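Local coordinates for protein formylmethanofuran--tetrahydromethanopterin formyltransferase (Methanosarcina barkeri, PDB 1M5S) that probably catalyses the reversible transfer of a formyl group between formylmethanofuran and tetrahydromethanopterin, an early step of methanogenesis from carbon dioxide, at residues I187-T193 and S256-A260; F119-A125 and Y140-I144; T45-M49 and I76-K80. All blocks are in the same frame, centred on the assembly; numbering follows the deposited sequence.

Interaction 1 of 3, residues I187-T193 and S256-A260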
ATOM      1  N   ILE A 187       6.079 -14.954   7.489  1.00 18.93           N
ATOM      2  CA  ILE A 187       5.113 -16.039   7.542  1.00 16.54           C
ATOM      3  C   ILE A 187       4.122 -15.973   6.374  1.00 23.83           C
ATOM      4  O   ILE A 187       3.736 -17.009   5.840  1.00 21.25           O
ATOM      5  CB  ILE A 187       4.366 -16.035   8.896  1.00 18.92           C
ATOM      6  CG1 ILE A 187       5.368 -16.319  10.021  1.00 19.93           C
ATOM      7  CG2 ILE A 187       3.253 -17.081   8.900  1.00 18.19           C
ATOM      8  CD1 ILE A 187       4.820 -16.111  11.409  1.00 16.38           C
ATOM      9  N   ALA A 188       3.849 -14.768   5.873  1.00 25.82           N
ATOM     10  CA  ALA A 188       2.925 -14.616   4.749  1.00 19.48           C
ATOM     11  C   ALA A 188       3.553 -15.036   3.412  1.00 13.87           C
ATOM     12  O   ALA A 188       2.863 -15.108   2.394  1.00 21.22           O
ATOM     13  CB  ALA A 188       2.407 -13.184   4.677  1.00 21.14           C
ATOM     14  N   GLU A 189       4.848 -15.343   3.424  1.00 14.08           N
ATOM     15  CA  GLU A 189       5.499 -15.938   2.252  1.00 15.12           C
ATOM     16  C   GLU A 189       5.344 -17.458   2.255  1.00 22.66           C
ATOM     17  O   GLU A 189       5.626 -18.115   1.256  1.00 21.27           O
ATOM     18  CB  GLU A 189       6.995 -15.620   2.221  1.00 24.98           C
ATOM     19  CG  GLU A 189       7.385 -14.150   2.242  1.00 31.25           C
ATOM     20  CD  GLU A 189       8.894 -13.949   2.464  1.00 40.12           C
ATOM     21  OE1 GLU A 189       9.610 -14.934   2.776  1.00 32.69           O
ATOM     22  OE2 GLU A 189       9.366 -12.798   2.349  1.00 36.58           O
ATOM     23  N   LEU A 190       4.991 -18.013   3.412  1.00 19.69           N
ATOM     24  CA  LEU A 190       5.021 -19.460   3.621  1.00 23.70           C
ATOM     25  C   LEU A 190       3.674 -20.152   3.387  1.00 21.91           C
ATOM     26  O   LEU A 190       2.636 -19.727   3.903  1.00 22.54           O
ATOM     27  CB  LEU A 190       5.525 -19.771   5.036  1.00 20.82           C
ATOM     28  CG  LEU A 190       6.942 -19.311   5.391  1.00 29.05           C
ATOM     29  CD1 LEU A 190       7.251 -19.678   6.828  1.00 27.43           C
ATOM     30  CD2 LEU A 190       7.944 -19.951   4.458  1.00 30.93           C
ATOM     31  N   GLU A 191       3.716 -21.266   2.665  1.00 21.36           N
ATOM     32  CA  GLU A 191       2.514 -22.050   2.391  1.00 25.53           C
ATOM     33  C   GLU A 191       2.051 -22.779   3.645  1.00 27.27           C
ATOM     34  O   GLU A 191       2.868 -23.154   4.486  1.00 29.34           O
ATOM     35  CB  GLU A 191       2.795 -23.062   1.277  1.00 27.82           C
ATOM     36  CG  GLU A 191       1.549 -23.674   0.645  1.00 38.44           C
ATOM     37  CD  GLU A 191       1.819 -24.322  -0.711  1.00 45.66           C
ATOM     38  OE1 GLU A 191       2.651 -23.799  -1.482  1.00 56.63           O
ATOM     39  OE2 GLU A 191       1.178 -25.348  -1.018  1.00 57.14           O
ATOM     40  N   GLY A 192       0.736 -22.872   3.821  1.00 29.44           N
ATOM     41  CA  GLY A 192       0.188 -23.770   4.818  1.00 26.03           C
ATOM     42  C   GLY A 192      -0.168 -23.126   6.138  1.00 32.64           C
ATOM     43  O   GLY A 192      -0.810 -23.758   6.981  1.00 28.73           O
ATOM     44  N   THR A 193       0.223 -21.868   6.323  1.00 26.04           N
ATOM     45  CA  THR A 193      -0.020 -21.179   7.589  1.00 17.61           C
ATOM     46  C   THR A 193      -0.670 -19.817   7.410  1.00 24.19           C
ATOM     47  O   THR A 193      -0.515 -19.171   6.374  1.00 20.50           O
ATOM     48  CB  THR A 193       1.284 -20.974   8.377  1.00 28.00           C
ATOM     49  OG1 THR A 193       2.307 -20.509   7.490  1.00 28.89           O
ATOM     50  CG2 THR A 193       1.728 -22.268   9.031  1.00 24.02           C
ATOM     51  N   SER A 256       4.281 -27.196   8.906  1.00 31.03           N
ATOM     52  CA  SER A 256       4.053 -25.853   8.391  1.00 35.13           C
ATOM     53  C   SER A 256       4.045 -24.847   9.528  1.00 32.35           C
ATOM     54  O   SER A 256       4.593 -23.754   9.392  1.00 32.24           O
ATOM     55  CB  SER A 256       2.725 -25.788   7.634  1.00 34.97           C
ATOM     56  OG  SER A 256       2.779 -26.580   6.460  1.00 41.18           O
ATOM     57  N   ILE A 257       3.434 -25.224  10.647  1.00 28.53           N
ATOM     58  CA  ILE A 257       3.463 -24.396  11.840  1.00 33.88           C
ATOM     59  C   ILE A 257       4.901 -24.189  12.299  1.00 32.97           C
ATOM     60  O   ILE A 257       5.300 -23.071  12.620  1.00 21.19           O
ATOM     61  CB  ILE A 257       2.671 -25.033  12.987  1.00 30.37           C
ATOM     62  CG1 ILE A 257       1.252 -25.364  12.522  1.00 39.62           C
ATOM     63  CG2 ILE A 257       2.664 -24.099  14.189  1.00 35.00           C
ATOM     64  CD1 ILE A 257       0.207 -24.394  12.981  1.00 30.57           C
ATOM     65  N   LYS A 258       5.697 -25.253  12.258  1.00 32.21           N
ATOM     66  CA  LYS A 258       7.092 -25.174  12.682  1.00 32.07           C
ATOM     67  C   LYS A 258       7.909 -24.296  11.751  1.00 29.13           C
ATOM     68  O   LYS A 258       8.704 -23.475  12.204  1.00 28.35           O
ATOM     69  CB  LYS A 258       7.713 -26.571  12.755  1.00 31.15           C
ATOM     70  CG  LYS A 258       7.283 -27.345  13.987  1.00 24.99           C
ATOM     71  CD  LYS A 258       7.672 -28.816  13.922  1.00 31.49           C
ATOM     72  CE  LYS A 258       6.989 -29.589  15.051  1.00 36.16           C
ATOM     73  NZ  LYS A 258       7.461 -30.996  15.155  1.00 50.22           N
ATOM     74  N   ALA A 259       7.701 -24.465  10.450  1.00 25.28           N
ATOM     75  CA  ALA A 259       8.371 -23.635   9.458  1.00 30.92           C
ATOM     76  C   ALA A 259       8.070 -22.156   9.706  1.00 22.26           C
ATOM     77  O   ALA A 259       8.961 -21.312   9.593  1.00 27.61           O
ATOM     78  CB  ALA A 259       7.932 -24.038   8.053  1.00 30.08           C
ATOM     79  N   ALA A 260       6.834 -21.871  10.113  1.00 23.32           N
ATOM     80  CA  ALA A 260       6.380 -20.502  10.345  1.00 27.04           C
ATOM     81  C   ALA A 260       6.950 -19.930  11.640  1.00 28.92           C
ATOM     82  O   ALA A 260       7.394 -18.788  11.672  1.00 23.79           O
ATOM     83  CB  ALA A 260       4.852 -20.449  10.368  1.00 27.58           C
TER
HETATM   84  O   HOH W   1       4.236 -22.261   7.006  1.00 32.51           O
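Ile187, Leu190 and Thr193 turn their methyl-bearing ends onto one side of helix 254-268, where Ala260 presents its CB. This is helix-to-loop packing in the alpha/beta sandwich: the loop after helix 173-187 makes a type I turn from Ile187 to Leu190, then a type II turn from Leu190 to Thr193, which bring Leu190 and Thr193 to the helix Ile187 already faces. Ile187 uses both branches, which diverge: CG2, anti to the backbone N, meets Ala260 CB at 4.0 Å, while CG1, anti to the carbonyl carbon (chi1 -64°), comes within 3.6 Å of Ala260 O. An alanine here would lose both branches and is likely to open a gap beside Ala260 and against Ile249 of strand 243-251. Leu190 approaches with one branch, CD1 3.7 Å from Ala260 CA and also touching the carbonyl oxygen of Ala259. Thr193 spans Ser256 and Ala260, its CG2 pressed to 3.2 Å from Ser256 O and its OG1 3.8 Å from Ala260 CB. Gly192 fits where a side chain could not: a CB would run into Ser256 OG, and with phi at 98° would be jammed against the carbonyl O of Glu191. The serine hydroxyl is hydrogen-bonded to Asp253. No direct hydrogen bond crosses; one water joins the segments, accepting from Thr193 OG1 at 2.7 Å and donating to Glu191 O and Ser256 O.

Interaction 2 of 3, residues F119-A125 and Y140-I144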
ATOM      1  N   PHE A 119     -21.614 -24.877  -5.764  1.00 36.56           N
ATOM      2  CA  PHE A 119     -22.950 -25.347  -6.116  1.00 27.79           C
ATOM      3  C   PHE A 119     -23.985 -24.501  -5.387  1.00 27.29           C
ATOM      4  O   PHE A 119     -24.972 -24.072  -5.977  1.00 31.29           O
ATOM      5  CB  PHE A 119     -23.110 -26.829  -5.739  1.00 38.39           C
ATOM      6  CG  PHE A 119     -24.496 -27.376  -5.981  1.00 33.22           C
ATOM      7  CD1 PHE A 119     -25.480 -27.278  -4.997  1.00 36.31           C
ATOM      8  CD2 PHE A 119     -24.830 -27.953  -7.203  1.00 44.37           C
ATOM      9  CE1 PHE A 119     -26.778 -27.738  -5.227  1.00 41.69           C
ATOM     10  CE2 PHE A 119     -26.127 -28.417  -7.448  1.00 37.59           C
ATOM     11  CZ  PHE A 119     -27.102 -28.306  -6.456  1.00 35.61           C
ATOM     12  N   LYS A 120     -23.718 -24.202  -4.121  1.00 28.23           N
ATOM     13  CA  LYS A 120     -24.671 -23.481  -3.293  1.00 23.86           C
ATOM     14  C   LYS A 120     -24.765 -22.012  -3.681  1.00 33.21           C
ATOM     15  O   LYS A 120     -25.821 -21.400  -3.551  1.00 28.28           O
ATOM     16  CB  LYS A 120     -24.291 -23.612  -1.815  1.00 32.32           C
ATOM     17  CG  LYS A 120     -24.503 -25.008  -1.247  1.00 35.29           C
ATOM     18  CD  LYS A 120     -24.105 -25.068   0.216  1.00 44.64           C
ATOM     19  CE  LYS A 120     -25.077 -25.907   1.031  1.00 48.82           C
ATOM     20  NZ  LYS A 120     -25.020 -25.550   2.477  1.00 51.61           N
ATOM     21  N   LEU A 121     -23.668 -21.459  -4.186  1.00 29.66           N
ATOM     22  CA  LEU A 121     -23.622 -20.044  -4.558  1.00 30.97           C
ATOM     23  C   LEU A 121     -24.277 -19.770  -5.911  1.00 30.65           C
ATOM     24  O   LEU A 121     -24.837 -18.691  -6.118  1.00 31.19           O
ATOM     25  CB  LEU A 121     -22.166 -19.545  -4.578  1.00 30.52           C
ATOM     26  CG  LEU A 121     -21.466 -19.347  -3.229  1.00 30.96           C
ATOM     27  CD1 LEU A 121     -20.043 -18.872  -3.450  1.00 31.02           C
ATOM     28  CD2 LEU A 121     -22.238 -18.344  -2.386  1.00 31.02           C
ATOM     29  N   LYS A 122     -24.272 -20.777  -6.789  1.00 30.20           N
ATOM     30  CA  LYS A 122     -24.796 -20.641  -8.149  1.00 31.65           C
ATOM     31  C   LYS A 122     -26.270 -20.244  -8.162  1.00 37.72           C
ATOM     32  O   LYS A 122     -26.703 -19.510  -9.047  1.00 35.49           O
ATOM     33  CB  LYS A 122     -24.594 -21.937  -8.953  1.00 37.42           C
ATOM     34  CG  LYS A 122     -25.644 -23.018  -8.705  1.00 44.01           C
ATOM     35  CD  LYS A 122     -25.486 -24.184  -9.661  1.00 46.04           C
ATOM     36  CE  LYS A 122     -26.502 -25.279  -9.381  1.00 48.48           C
ATOM     37  NZ  LYS A 122     -27.905 -24.781  -9.358  1.00 53.57           N
ATOM     38  N   PHE A 123     -26.966 -20.551  -7.071  1.00 30.93           N
ATOM     39  CA  PHE A 123     -28.414 -20.285  -6.958  1.00 31.35           C
ATOM     40  C   PHE A 123     -28.713 -18.784  -6.989  1.00 28.60           C
ATOM     41  O   PHE A 123     -29.856 -18.363  -7.217  1.00 24.08           O
ATOM     42  CB  PHE A 123     -28.953 -20.890  -5.670  1.00 31.26           C
ATOM     43  CG  PHE A 123     -29.101 -22.396  -5.801  1.00 39.37           C
ATOM     44  CD1 PHE A 123     -28.005 -23.222  -5.543  1.00 36.20           C
ATOM     45  CD2 PHE A 123     -30.325 -22.943  -6.195  1.00 45.60           C
ATOM     46  CE1 PHE A 123     -28.127 -24.605  -5.693  1.00 45.88           C
ATOM     47  CE2 PHE A 123     -30.448 -24.327  -6.350  1.00 48.08           C
ATOM     48  CZ  PHE A 123     -29.348 -25.158  -6.100  1.00 45.77           C
ATOM     49  N   PHE A 124     -27.679 -17.983  -6.731  1.00 28.18           N
ATOM     50  CA  PHE A 124     -27.809 -16.535  -6.768  1.00 29.12           C
ATOM     51  C   PHE A 124     -28.198 -16.035  -8.168  1.00 20.66           C
ATOM     52  O   PHE A 124     -28.872 -15.021  -8.298  1.00 28.27           O
ATOM     53  CB  PHE A 124     -26.506 -15.873  -6.304  1.00 29.38           C
ATOM     54  CG  PHE A 124     -26.595 -14.376  -6.183  1.00 25.12           C
ATOM     55  CD1 PHE A 124     -27.412 -13.791  -5.224  1.00 27.83           C
ATOM     56  CD2 PHE A 124     -25.875 -13.550  -7.041  1.00 23.85           C
ATOM     57  CE1 PHE A 124     -27.506 -12.398  -5.114  1.00 33.98           C
ATOM     58  CE2 PHE A 124     -25.964 -12.159  -6.939  1.00 22.05           C
ATOM     59  CZ  PHE A 124     -26.778 -11.582  -5.977  1.00 26.98           C
ATOM     60  N   ALA A 125     -27.830 -16.794  -9.196  1.00 21.41           N
ATOM     61  CA  ALA A 125     -28.077 -16.393 -10.578  1.00 30.70           C
ATOM     62  C   ALA A 125     -29.531 -16.601 -11.002  1.00 32.89           C
ATOM     63  O   ALA A 125     -29.935 -16.152 -12.081  1.00 27.55           O
ATOM     64  CB  ALA A 125     -27.139 -17.143 -11.516  1.00 28.84           C
ATOM     65  N   TYR A 140     -18.774 -23.147 -11.663  1.00 24.43           N
ATOM     66  CA  TYR A 140     -20.109 -22.588 -11.908  1.00 25.24           C
ATOM     67  C   TYR A 140     -19.987 -21.114 -12.270  1.00 34.27           C
ATOM     68  O   TYR A 140     -19.221 -20.366 -11.644  1.00 29.59           O
ATOM     69  CB  TYR A 140     -20.985 -22.724 -10.664  1.00 28.10           C
ATOM     70  CG  TYR A 140     -21.403 -24.165 -10.422  1.00 33.47           C
ATOM     71  CD1 TYR A 140     -22.419 -24.735 -11.197  1.00 38.63           C
ATOM     72  CD2 TYR A 140     -20.764 -24.911  -9.432  1.00 36.71           C
ATOM     73  CE1 TYR A 140     -22.781 -26.069 -10.994  1.00 39.33           C
ATOM     74  CE2 TYR A 140     -21.120 -26.248  -9.232  1.00 45.03           C
ATOM     75  CZ  TYR A 140     -22.126 -26.828 -10.016  1.00 43.86           C
ATOM     76  OH  TYR A 140     -22.462 -28.131  -9.830  1.00 45.08           O
ATOM     77  N   LYS A 141     -20.664 -20.737 -13.352  1.00 28.43           N
ATOM     78  CA  LYS A 141     -20.757 -19.344 -13.786  1.00 31.23           C
ATOM     79  C   LYS A 141     -22.020 -18.719 -13.206  1.00 26.10           C
ATOM     80  O   LYS A 141     -23.125 -19.198 -13.456  1.00 28.55           O
ATOM     81  CB  LYS A 141     -20.816 -19.276 -15.315  1.00 29.83           C
ATOM     82  CG  LYS A 141     -19.512 -18.941 -15.989  1.00 42.63           C
ATOM     83  CD  LYS A 141     -19.763 -18.410 -17.396  1.00 43.58           C
ATOM     84  CE  LYS A 141     -18.965 -19.185 -18.429  1.00 53.64           C
ATOM     85  NZ  LYS A 141     -19.379 -18.805 -19.810  1.00 58.06           N
ATOM     86  N   VAL A 142     -21.853 -17.609 -12.496  1.00 24.62           N
ATOM     87  CA  VAL A 142     -22.970 -16.867 -11.929  1.00 26.03           C
ATOM     88  C   VAL A 142     -22.963 -15.446 -12.514  1.00 28.18           C
ATOM     89  O   VAL A 142     -22.160 -14.600 -12.109  1.00 24.43           O
ATOM     90  CB  VAL A 142     -22.865 -16.805 -10.370  1.00 29.02           C
ATOM     91  CG1 VAL A 142     -24.055 -16.061  -9.782  1.00 25.83           C
ATOM     92  CG2 VAL A 142     -22.765 -18.210  -9.798  1.00 31.91           C
ATOM     93  N   PRO A 143     -23.815 -15.189 -13.528  1.00 28.52           N
ATOM     94  CA  PRO A 143     -23.931 -13.844 -14.099  1.00 25.75           C
ATOM     95  C   PRO A 143     -24.280 -12.771 -13.069  1.00 27.53           C
ATOM     96  O   PRO A 143     -25.250 -12.893 -12.323  1.00 27.27           O
ATOM     97  CB  PRO A 143     -25.025 -14.004 -15.152  1.00 29.18           C
ATOM     98  CG  PRO A 143     -24.875 -15.413 -15.603  1.00 25.65           C
ATOM     99  CD  PRO A 143     -24.547 -16.179 -14.341  1.00 28.83           C
ATOM    100  N   ILE A 144     -23.415 -11.768 -12.973  1.00 24.74           N
ATOM    101  CA  ILE A 144     -23.643 -10.615 -12.107  1.00 18.18           C
ATOM    102  C   ILE A 144     -23.298  -9.322 -12.864  1.00 21.64           C
ATOM    103  O   ILE A 144     -22.907  -9.372 -14.032  1.00 21.28           O
ATOM    104  CB  ILE A 144     -22.809 -10.723 -10.790  1.00 22.33           C
ATOM    105  CG1 ILE A 144     -21.323 -10.945 -11.106  1.00 20.75           C
ATOM    106  CG2 ILE A 144     -23.349 -11.867  -9.918  1.00 21.19           C
ATOM    107  CD1 ILE A 144     -20.423 -10.885  -9.888  1.00 26.43           C
TER
HETATM  108  O   HOH W   2     -27.711 -14.011 -13.101  1.00 31.30           O
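The rings of Phe119 and Tyr140 meet without stacking: Tyr140 OH sits at the edge of the Phe119 ring, in its plane, 3.5 Å from Phe119 CD2. Around the tyrosine ring the neighbours come in obliquely, Lys122 CD to 3.5 Å from Tyr140 CD1 and Phe119 CA to 3.7 Å from Tyr140 CE2. Phe124 is also met at its edge, where Ile144 CG2 lies in the ring plane, 4.0 Å from Phe124 CE2, and the two side chains run roughly at right angles. Lys122 leaves its backbone with CG wedged between N and the carbonyl carbon (chi1 82°), which takes its aliphatic chain slantwise across the Tyr140 ring; a bend at chi4 then carries NZ over one face of the Phe123 ring, toward the rim, and NZ forms a salt bridge with Glu129. Val142 fills the middle with its two branches split: CG1 reaches Ala125 CB at 3.7 Å, and CG2 rests 3.6 Å from Lys122 CA. Ala125 CB also touches Pro143 CD. Beyond the contact the third subunit closes in, with Gly205 of that subunit against Phe124, and Ala203 of the same neighbour against Ile144. This is mainly apolar packing of a helix on a strand in an alpha/beta fold: helix 117-122 and the 3-10 segment 123-125 lie against strand 137-144, at a subunit interface of the homotetramer.

Interaction 3 of 3, residues T45-M49 and I76-K80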
ATOM      1  N   THR A  45     -10.358 -13.146  14.233  1.00 23.28           N
ATOM      2  CA  THR A  45      -9.075 -13.282  14.924  1.00 22.88           C
ATOM      3  C   THR A  45      -9.025 -14.515  15.834  1.00 28.28           C
ATOM      4  O   THR A  45      -7.968 -15.138  15.976  1.00 25.47           O
ATOM      5  CB  THR A  45      -8.725 -12.004  15.758  1.00 27.56           C
ATOM      6  OG1 THR A  45      -9.703 -11.803  16.785  1.00 28.32           O
ATOM      7  CG2 THR A  45      -8.676 -10.767  14.863  1.00 27.86           C
ATOM      8  N   SER A  46     -10.193 -14.948  16.311  1.00 35.42           N
ATOM      9  CA  SER A  46     -10.295 -16.007  17.322  1.00 41.73           C
ATOM     10  C   SER A  46     -11.721 -16.568  17.392  1.00 39.19           C
ATOM     11  O   SER A  46     -12.659 -15.822  17.676  1.00 44.62           O
ATOM     12  CB  SER A  46      -9.883 -15.454  18.700  1.00 41.41           C
ATOM     13  OG  SER A  46      -9.928 -16.454  19.708  1.00 47.79           O
ATOM     14  N   VAL A  47     -11.865 -17.883  17.184  1.00 48.49           N
ATOM     15  CA  VAL A  47     -13.184 -18.553  17.169  1.00 57.03           C
ATOM     16  C   VAL A  47     -13.841 -18.553  18.549  1.00 61.01           C
ATOM     17  O   VAL A  47     -14.973 -19.009  18.720  1.00 62.21           O
ATOM     18  CB  VAL A  47     -13.092 -20.036  16.696  1.00 58.69           C
ATOM     19  CG1 VAL A  47     -12.881 -20.105  15.198  1.00 56.65           C
ATOM     20  CG2 VAL A  47     -11.965 -20.758  17.416  1.00 56.91           C
ATOM     21  N   ILE A  48     -13.132 -18.002  19.524  1.00 59.09           N
ATOM     22  CA  ILE A  48     -13.582 -18.011  20.896  1.00 61.87           C
ATOM     23  C   ILE A  48     -14.469 -16.770  21.176  1.00 62.24           C
ATOM     24  O   ILE A  48     -14.999 -16.610  22.284  1.00 65.02           O
ATOM     25  CB  ILE A  48     -12.336 -18.121  21.839  1.00 62.97           C
ATOM     26  CG1 ILE A  48     -12.393 -19.440  22.615  1.00 66.59           C
ATOM     27  CG2 ILE A  48     -12.225 -16.909  22.765  1.00 64.88           C
ATOM     28  CD1 ILE A  48     -11.346 -20.454  22.197  1.00 58.22           C
ATOM     29  N   MET A  49     -14.732 -15.992  20.121  1.00 55.25           N
ATOM     30  CA  MET A  49     -15.651 -14.844  20.165  1.00 53.40           C
ATOM     31  C   MET A  49     -15.894 -14.159  18.803  1.00 49.92           C
ATOM     32  O   MET A  49     -16.647 -13.179  18.709  1.00 47.99           O
ATOM     33  CB  MET A  49     -15.150 -13.803  21.163  1.00 58.90           C
ATOM     34  CG  MET A  49     -15.929 -13.739  22.458  1.00 66.97           C
ATOM     35  SD  MET A  49     -15.815 -12.120  23.221  1.00 79.65           S
ATOM     36  CE  MET A  49     -17.440 -11.416  22.755  1.00 67.74           C
ATOM     37  N   ILE A  76      -9.934 -20.369   6.254  1.00 24.06           N
ATOM     38  CA  ILE A  76     -11.005 -20.060   7.182  1.00 24.08           C
ATOM     39  C   ILE A  76     -11.148 -21.267   8.100  1.00 29.10           C
ATOM     40  O   ILE A  76     -11.091 -22.408   7.643  1.00 26.39           O
ATOM     41  CB  ILE A  76     -12.322 -19.776   6.435  1.00 26.58           C
ATOM     42  CG1 ILE A  76     -12.154 -18.527   5.553  1.00 22.56           C
ATOM     43  CG2 ILE A  76     -13.455 -19.557   7.425  1.00 25.40           C
ATOM     44  CD1 ILE A  76     -13.168 -18.408   4.414  1.00 27.01           C
ATOM     45  N   CYS A  77     -11.105 -20.997   9.401  1.00 32.83           N
ATOM     46  CA  CYS A  77     -10.935 -22.031  10.418  1.00 32.41           C
ATOM     47  C   CYS A  77     -12.091 -21.980  11.404  1.00 32.52           C
ATOM     48  O   CYS A  77     -12.561 -20.897  11.779  1.00 31.45           O
ATOM     49  CB  CYS A  77      -9.628 -21.821  11.193  1.00 29.47           C
ATOM     50  SG  CYS A  77      -8.125 -21.659  10.192  1.00 30.97           S
ATOM     51  N   THR A  78     -12.453 -23.145  11.927  1.00 32.26           N
ATOM     52  CA  THR A  78     -13.524 -23.219  12.907  1.00 26.45           C
ATOM     53  C   THR A  78     -13.499 -24.597  13.595  1.00 27.46           C
ATOM     54  O   THR A  78     -12.872 -25.541  13.092  1.00 22.89           O
ATOM     55  CB  THR A  78     -14.880 -22.937  12.206  1.00 32.95           C
ATOM     56  OG1 THR A  78     -15.797 -22.344  13.131  1.00 48.39           O
ATOM     57  CG2 THR A  78     -15.453 -24.202  11.631  1.00 21.77           C
ATOM     58  N   PHE A  79     -14.046 -24.673  14.805  1.00 29.32           N
ATOM     59  CA  PHE A  79     -13.968 -25.914  15.578  1.00 38.32           C
ATOM     60  C   PHE A  79     -14.740 -27.073  14.960  1.00 38.57           C
ATOM     61  O   PHE A  79     -14.171 -28.137  14.731  1.00 37.54           O
ATOM     62  CB  PHE A  79     -14.419 -25.683  17.025  1.00 43.81           C
ATOM     63  CG  PHE A  79     -13.331 -25.145  17.912  1.00 52.57           C
ATOM     64  CD1 PHE A  79     -12.008 -25.548  17.727  1.00 53.03           C
ATOM     65  CD2 PHE A  79     -13.614 -24.190  18.886  1.00 54.04           C
ATOM     66  CE1 PHE A  79     -10.976 -25.003  18.493  1.00 56.26           C
ATOM     67  CE2 PHE A  79     -12.591 -23.637  19.663  1.00 55.22           C
ATOM     68  CZ  PHE A  79     -11.267 -24.045  19.463  1.00 57.10           C
ATOM     69  N   LYS A  80     -15.994 -26.829  14.589  1.00 44.66           N
ATOM     70  CA  LYS A  80     -16.829 -27.862  13.979  1.00 44.45           C
ATOM     71  C   LYS A  80     -16.990 -27.686  12.464  1.00 46.39           C
ATOM     72  O   LYS A  80     -17.174 -26.569  11.988  1.00 49.91           O
ATOM     73  CB  LYS A  80     -18.202 -27.871  14.651  1.00 50.11           C
ATOM     74  CG  LYS A  80     -18.277 -28.780  15.867  1.00 56.54           C
ATOM     75  CD  LYS A  80     -18.597 -28.010  17.139  1.00 63.82           C
ATOM     76  CE  LYS A  80     -18.557 -28.935  18.348  1.00 63.96           C
ATOM     77  NZ  LYS A  80     -17.283 -29.717  18.402  1.00 65.18           N
TER
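Val47 does most of the work for the loop, sending its two methyl branches to different partners. With chi1 at -75°, CG1 stands anti to the carbonyl carbon and points at the backbone of the strand, 3.5 Å from Cys77 O and 3.9 Å from Thr78 CA. CG2 takes the place between the backbone N and the carbonyl carbon, and from there it lies over one face of the Phe79 ring. It is 4.1 Å from the ring centroid and 25° off the normal, so this is a CH-pi contact displaced toward the rim; the nearest ring atom is Phe79 CE2, 3.7 Å from Val47 CG2. Phe79 comes to meet it, its side chain set toward the loop. Ile48 arrives from another side of the same ring: its CD1 is at the ring edge, near the plane, 4.3 Å from Phe79 CE2. Its chi1 and chi2 both lie away from the staggered values, in keeping with a side chain that is exposed and only lightly held.

No hydrogen bond passes between the segments. The loop is fastened by its backbone instead, Val47 N being hydrogen-bonded to Glu53 OE2, while Ile18 of strand 12-26 touches Val47, Cys77 and Phe79. Thr45 and Met49 look toward the third subunit, where the backbone O of Gln94 of that neighbour receives a hydrogen bond from Thr45 OG1. What results is a loop packed on the end of a strand: the chain between helix 30-41 and strand 53-60 lies against strand 71-78 where it turns into helix 81-95, Lys80 being that helix's N-cap residue.

How the interactions relate
From the N terminus, interaction 3 comes first, closing a loop of 26 residues between 45-49 and 76-80 that holds strand 53-60 and most of strand 71-78. Interaction 2 follows, bringing helix 117-122 back onto strand 137-144 across 14 residues. Interaction 1 closes last, joining the loop after helix 173-187 to helix 254-268 over 62 residues. The three run in series, with none nested or crossed. Interactions 2 and 3 both touch the third subunit, though their centres are about 27 Å apart. Interaction 1 belongs to the proximal lobe, its centre about 19 Å from that of interaction 3 and about 33 Å from that of interaction 2.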